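Local coordinates for acetyltransferase (Agrobacterium tumefaciens str. C58, PDB 2G3A) that transfers an acetyl group from acetyl-coenzyme A to an acceptor substrate, preferring glucosamine 6-phosphate or dopamine, and releases CoA and the acetylated product, at the interface of chains A and B. Residues are numbered along the deposited sequence; one frame, centred on the assembly and turned at random. Chains: chain A/B, acetyltransferase.

Contacts 1 and 2 lie about 10 Å apart between their C-alpha centres, in an arrangement that suggests exchange of N-terminal segments between two copies of a fold. Chain B supplies consecutive elements: helix 26-44 in contact 1, and strand 17-21 with the residue before it in contact 2. Both meet strand 50-57 of chain A, where the neighbours A:Thr55 and A:Ile56 point to opposite sides of the sheet. One chain thus appears to clasp the other's sheet from two sides. The two-fold symmetry repeats both contacts with the chains exchanged, suggesting an intertwined dimer, although the crystal structure alone does not prove one in solution.

Contact 1: the interface of chains A and B. Residues chain A 54-55, 63, 65, 67; chain B 28, 31-32.
Helix 26-44 of chain B, the first helix of the GNAT fold, lays B:Ala28, B:Ala31 and B:Ile32 against A:Thr55, A:Val63 and A:Gly65 on strands 50-57 and 63-72 of chain A. Small side chains on the helix permit a close approach. The methyl CB of B:Ala31 rests 3.7 Å from CB of A:Val63, so it meets the branch point of the valine as well as its CG1. With CG1 of A:Val63 anti to the backbone N (chi1 -180°), that methyl is turned towards the helix and also touches CG1 of B:Ile32 at 3.8 Å.

B:Ile32 is the longer probe. Its chain runs nearly straight from CA to CD1 (chi2 169°), carrying the tip in over the strands. On the way, its CG1 packs against the main chain of A:Gly65, 3.5 Å from the carbonyl O, a place where backbone rather than side chain forms the surface. Its CD1 goes deeper, reaching 3.9 Å from the backbone N of A:Leu67. A:Thr55 crosses this isoleucine at about a right angle and offers its methyl rather than its hydroxyl: CG2 lies 4.1 Å from CB of B:Ala28 and touches CD1 of B:Ile32 too. A water links the two backbones, its O 2.7 Å from the carbonyl O of B:Ala31 and 3.1 Å from the carbonyl O of A:Val63.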
ATOM      1  N   ILE A  54      -4.634  -8.580 -14.201  1.00 26.36           N
ATOM      2  CA  ILE A  54      -4.433  -9.625 -15.178  1.00 25.80           C
ATOM      3  C   ILE A  54      -4.683 -10.922 -14.435  1.00 26.40           C
ATOM      4  O   ILE A  54      -3.995 -11.232 -13.454  1.00 26.05           O
ATOM      5  CB  ILE A  54      -3.024  -9.617 -15.776  1.00 27.68           C
ATOM      6  CG1 ILE A  54      -2.769  -8.307 -16.521  1.00 28.01           C
ATOM      7  CG2 ILE A  54      -2.833 -10.816 -16.725  1.00 27.39           C
ATOM      8  CD1 ILE A  54      -1.348  -7.855 -16.463  1.00 26.51           C
ATOM      9  N   THR A  55      -5.686 -11.665 -14.888  1.00 24.33           N
ATOM     10  CA  THR A  55      -5.969 -12.960 -14.307  1.00 25.18           C
ATOM     11  C   THR A  55      -5.442 -14.055 -15.216  1.00 24.74           C
ATOM     12  O   THR A  55      -5.535 -13.970 -16.440  1.00 25.48           O
ATOM     13  CB  THR A  55      -7.473 -13.173 -14.027  1.00 24.81           C
ATOM     14  OG1 THR A  55      -8.241 -12.738 -15.155  1.00 29.11           O
ATOM     15  CG2 THR A  55      -7.904 -12.384 -12.789  1.00 27.88           C
ATOM     16  N   VAL A  63      -9.661 -18.452 -11.894  1.00 28.12           N
ATOM     17  CA  VAL A  63      -8.448 -17.674 -11.644  1.00 29.24           C
ATOM     18  C   VAL A  63      -7.489 -18.501 -10.789  1.00 30.50           C
ATOM     19  O   VAL A  63      -7.835 -18.931  -9.679  1.00 30.64           O
ATOM     20  CB  VAL A  63      -8.776 -16.327 -10.932  1.00 30.44           C
ATOM     21  CG1 VAL A  63      -7.506 -15.497 -10.668  1.00 27.28           C
ATOM     22  CG2 VAL A  63      -9.788 -15.526 -11.740  1.00 30.55           C
ATOM     23  N   GLY A  65      -4.104 -17.341 -10.606  1.00 26.30           N
ATOM     24  CA  GLY A  65      -3.025 -16.413 -10.275  1.00 25.21           C
ATOM     25  C   GLY A  65      -3.175 -15.131 -11.077  1.00 23.89           C
ATOM     26  O   GLY A  65      -4.225 -14.890 -11.684  1.00 22.14           O
ATOM     27  N   LEU A  67      -1.962 -10.696 -11.578  1.00 21.58           N
ATOM     28  CA  LEU A  67      -1.448  -9.439 -11.096  1.00 23.09           C
ATOM     29  C   LEU A  67      -2.626  -8.521 -10.772  1.00 21.82           C
ATOM     30  O   LEU A  67      -3.611  -8.450 -11.531  1.00 21.33           O
ATOM     31  CB  LEU A  67      -0.502  -8.823 -12.148  1.00 22.81           C
ATOM     32  CG  LEU A  67       0.160  -7.470 -11.890  1.00 22.10           C
ATOM     33  CD1 LEU A  67       1.464  -7.348 -12.689  1.00 24.20           C
ATOM     34  CD2 LEU A  67      -0.779  -6.264 -12.163  1.00 22.12           C
TER
ATOM     35  N   ALA B  28     -12.114 -12.098  -8.153  1.00 36.21           N
ATOM     36  CA  ALA B  28     -10.894 -12.307  -8.918  1.00 36.76           C
ATOM     37  C   ALA B  28      -9.679 -11.880  -8.099  1.00 35.69           C
ATOM     38  O   ALA B  28      -8.670 -12.584  -8.062  1.00 36.41           O
ATOM     39  CB  ALA B  28     -10.942 -11.555 -10.231  1.00 37.05           C
ATOM     40  N   ALA B  31      -9.000 -14.385  -5.407  1.00 28.35           N
ATOM     41  CA  ALA B  31      -8.434 -15.606  -5.983  1.00 27.81           C
ATOM     42  C   ALA B  31      -6.936 -15.489  -6.263  1.00 27.29           C
ATOM     43  O   ALA B  31      -6.264 -16.499  -6.470  1.00 27.68           O
ATOM     44  CB  ALA B  31      -9.177 -15.986  -7.256  1.00 26.30           C
ATOM     45  N   ILE B  32      -6.431 -14.259  -6.277  1.00 27.51           N
ATOM     46  CA  ILE B  32      -4.989 -13.987  -6.406  1.00 28.65           C
ATOM     47  C   ILE B  32      -4.365 -13.732  -5.027  1.00 31.46           C
ATOM     48  O   ILE B  32      -3.291 -14.247  -4.726  1.00 30.40           O
ATOM     49  CB  ILE B  32      -4.727 -12.779  -7.347  1.00 28.78           C
ATOM     50  CG1 ILE B  32      -5.174 -13.105  -8.777  1.00 24.83           C
ATOM     51  CG2 ILE B  32      -3.244 -12.381  -7.334  1.00 26.08           C
ATOM     52  CD1 ILE B  32      -5.193 -11.900  -9.709  1.00 30.45           C
TER
HETATM   53  O   HOH W   1      -7.116 -19.007  -6.634  1.00 47.06           O

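Contact 2: the interface of chains A and B. Residues chain A 56, 87, 92, 95-96; chain B 16-18.
The phenyl ring of B:Phe18 has A:Lys95 over one face, A:Ile56 beyond the plane on the other side towards the rim, and methyl groups of A:Ile92 and A:Leu96 at the edge, a worked example of an aromatic side chain inserted into a partner's surface. Over the first face passes the aliphatic stem of A:Lys95, with CE 4.1 Å above the plane and over the ring centre. Its CG is anti to the backbone N (chi1 177°) and the chain stays extended beyond, so the methylenes sweep obliquely across the ring and bring NZ to 3.9 Å from CE2 of B:Phe18. Across the plane, A:Ile56 places its CG1 3.7 Å from CE1 of B:Phe18. The side chains of A:Ile56 and B:Phe18 run side by side and point the same way.

Methyl groups meet the ring in its own plane: CG2 of A:Ile92 approaches CE1 of B:Phe18 at 4.0 Å, and CD2 of A:Leu96 comes to 3.9 Å from CD1. The side chain of A:Met87, a selenomethionine, runs against that of B:Phe18; bent at chi3 (82°), it brings its methyl CE, off the ring plane on the A:Ile56 side, 3.9 Å from CZ of B:Phe18. The same methyl packs on CG of B:Met16, another selenomethionine. That CG also presses on CG2 of A:Ile56 at 3.5 Å, a snug fit for two carbons.

A:Ile56 and B:Phe18 form an antiparallel beta bridge, through which strand 17-21 of chain B extends the sheet of chain A beside strand 50-57. The ring is thereby wedged between that sheet and helix 92-106, which follows the GNAT pyrophosphate-binding loop containing A:Gly89, a likely CoA contact.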
ATOM      1  N   ILE A  56      -4.851 -15.059 -14.588  1.00 23.12           N
ATOM      2  CA  ILE A  56      -4.457 -16.281 -15.254  1.00 23.34           C
ATOM      3  C   ILE A  56      -5.597 -17.262 -15.005  1.00 23.53           C
ATOM      4  O   ILE A  56      -5.881 -17.591 -13.856  1.00 24.87           O
ATOM      5  CB  ILE A  56      -3.148 -16.832 -14.663  1.00 22.14           C
ATOM      6  CG1 ILE A  56      -2.013 -15.796 -14.827  1.00 22.18           C
ATOM      7  CG2 ILE A  56      -2.817 -18.179 -15.309  1.00 28.53           C
ATOM      8  CD1 ILE A  56      -0.671 -16.206 -14.200  1.00 24.48           C
HETATM    9  N   MSE A  87       3.470 -23.276 -12.724  1.00 33.94           N
HETATM   10  CA  MSE A  87       3.927 -22.373 -13.770  1.00 36.18           C
HETATM   11  C   MSE A  87       5.169 -21.575 -13.395  1.00 33.72           C
HETATM   12  O   MSE A  87       5.495 -20.593 -14.061  1.00 34.46           O
HETATM   13  CB  MSE A  87       2.811 -21.404 -14.151  1.00 33.63           C
HETATM   14  CG  MSE A  87       1.511 -22.045 -14.579  1.00 37.31           C
HETATM   15 SE   MSE A  87       0.250 -20.610 -14.935  1.00 48.24          SE
HETATM   16  CE  MSE A  87       0.804 -20.121 -16.785  1.00 38.24           C
ATOM     17  N   ILE A  92       6.715 -16.356 -16.215  1.00 24.74           N
ATOM     18  CA  ILE A  92       5.326 -15.934 -16.052  1.00 23.76           C
ATOM     19  C   ILE A  92       5.190 -14.626 -15.269  1.00 22.10           C
ATOM     20  O   ILE A  92       4.393 -13.767 -15.642  1.00 22.84           O
ATOM     21  CB  ILE A  92       4.426 -17.038 -15.423  1.00 22.76           C
ATOM     22  CG1 ILE A  92       4.401 -18.286 -16.301  1.00 21.13           C
ATOM     23  CG2 ILE A  92       2.999 -16.488 -15.161  1.00 18.48           C
ATOM     24  CD1 ILE A  92       4.062 -18.041 -17.766  1.00 23.01           C
ATOM     25  N   LYS A  95       6.127 -11.976 -17.554  1.00 23.71           N
ATOM     26  CA  LYS A  95       5.071 -11.821 -18.554  1.00 22.93           C
ATOM     27  C   LYS A  95       3.946 -10.946 -18.018  1.00 23.57           C
ATOM     28  O   LYS A  95       3.418 -10.101 -18.740  1.00 21.18           O
ATOM     29  CB  LYS A  95       4.528 -13.182 -19.002  1.00 23.58           C
ATOM     30  CG  LYS A  95       3.360 -13.087 -19.996  1.00 20.71           C
ATOM     31  CD  LYS A  95       3.051 -14.438 -20.621  1.00 24.70           C
ATOM     32  CE  LYS A  95       1.984 -14.316 -21.713  1.00 27.37           C
ATOM     33  NZ  LYS A  95       1.757 -15.641 -22.361  1.00 31.31           N
ATOM     34  N   LEU A  96       3.561 -11.181 -16.764  1.00 22.37           N
ATOM     35  CA  LEU A  96       2.548 -10.367 -16.098  1.00 22.56           C
ATOM     36  C   LEU A  96       3.012  -8.926 -15.978  1.00 20.99           C
ATOM     37  O   LEU A  96       2.249  -8.012 -16.269  1.00 21.82           O
ATOM     38  CB  LEU A  96       2.204 -10.935 -14.710  1.00 21.40           C
ATOM     39  CG  LEU A  96       1.505 -12.302 -14.689  1.00 18.99           C
ATOM     40  CD1 LEU A  96       1.585 -12.898 -13.307  1.00 18.51           C
ATOM     41  CD2 LEU A  96       0.054 -12.213 -15.162  1.00 22.02           C
TER
HETATM   42  N   MSE B  16      -3.593 -21.993 -21.039  1.00 41.99           N
HETATM   43  CA  MSE B  16      -3.767 -21.000 -19.944  1.00 41.26           C
HETATM   44  C   MSE B  16      -4.015 -19.607 -20.521  1.00 39.16           C
HETATM   45  O   MSE B  16      -3.263 -19.142 -21.379  1.00 38.97           O
HETATM   46  CB  MSE B  16      -2.529 -20.995 -19.045  1.00 42.92           C
HETATM   47  CG  MSE B  16      -2.820 -20.811 -17.563  1.00 48.22           C
HETATM   48 SE   MSE B  16      -3.758 -22.304 -16.676  1.00 63.57          SE
HETATM   49  CE  MSE B  16      -2.640 -23.816 -17.289  1.00 59.49           C
ATOM     50  N   ASN B  17      -5.070 -18.949 -20.047  1.00 37.45           N
ATOM     51  CA  ASN B  17      -5.471 -17.635 -20.565  1.00 37.00           C
ATOM     52  C   ASN B  17      -5.087 -16.476 -19.659  1.00 35.09           C
ATOM     53  O   ASN B  17      -5.390 -16.495 -18.471  1.00 34.93           O
ATOM     54  CB  ASN B  17      -6.985 -17.587 -20.805  1.00 37.01           C
ATOM     55  CG  ASN B  17      -7.433 -18.575 -21.838  1.00 39.75           C
ATOM     56  OD1 ASN B  17      -8.266 -19.439 -21.563  1.00 38.46           O
ATOM     57  ND2 ASN B  17      -6.869 -18.469 -23.037  1.00 39.60           N
ATOM     58  N   PHE B  18      -4.447 -15.466 -20.244  1.00 34.59           N
ATOM     59  CA  PHE B  18      -4.065 -14.248 -19.529  1.00 33.33           C
ATOM     60  C   PHE B  18      -5.025 -13.127 -19.921  1.00 34.71           C
ATOM     61  O   PHE B  18      -5.045 -12.682 -21.073  1.00 35.51           O
ATOM     62  CB  PHE B  18      -2.624 -13.853 -19.860  1.00 33.38           C
ATOM     63  CG  PHE B  18      -1.582 -14.795 -19.315  1.00 29.43           C
ATOM     64  CD1 PHE B  18      -0.790 -14.413 -18.232  1.00 31.56           C
ATOM     65  CD2 PHE B  18      -1.367 -16.042 -19.899  1.00 30.13           C
ATOM     66  CE1 PHE B  18       0.192 -15.256 -17.730  1.00 32.27           C
ATOM     67  CE2 PHE B  18      -0.395 -16.906 -19.403  1.00 35.39           C
ATOM     68  CZ  PHE B  18       0.391 -16.516 -18.315  1.00 34.17           C
TER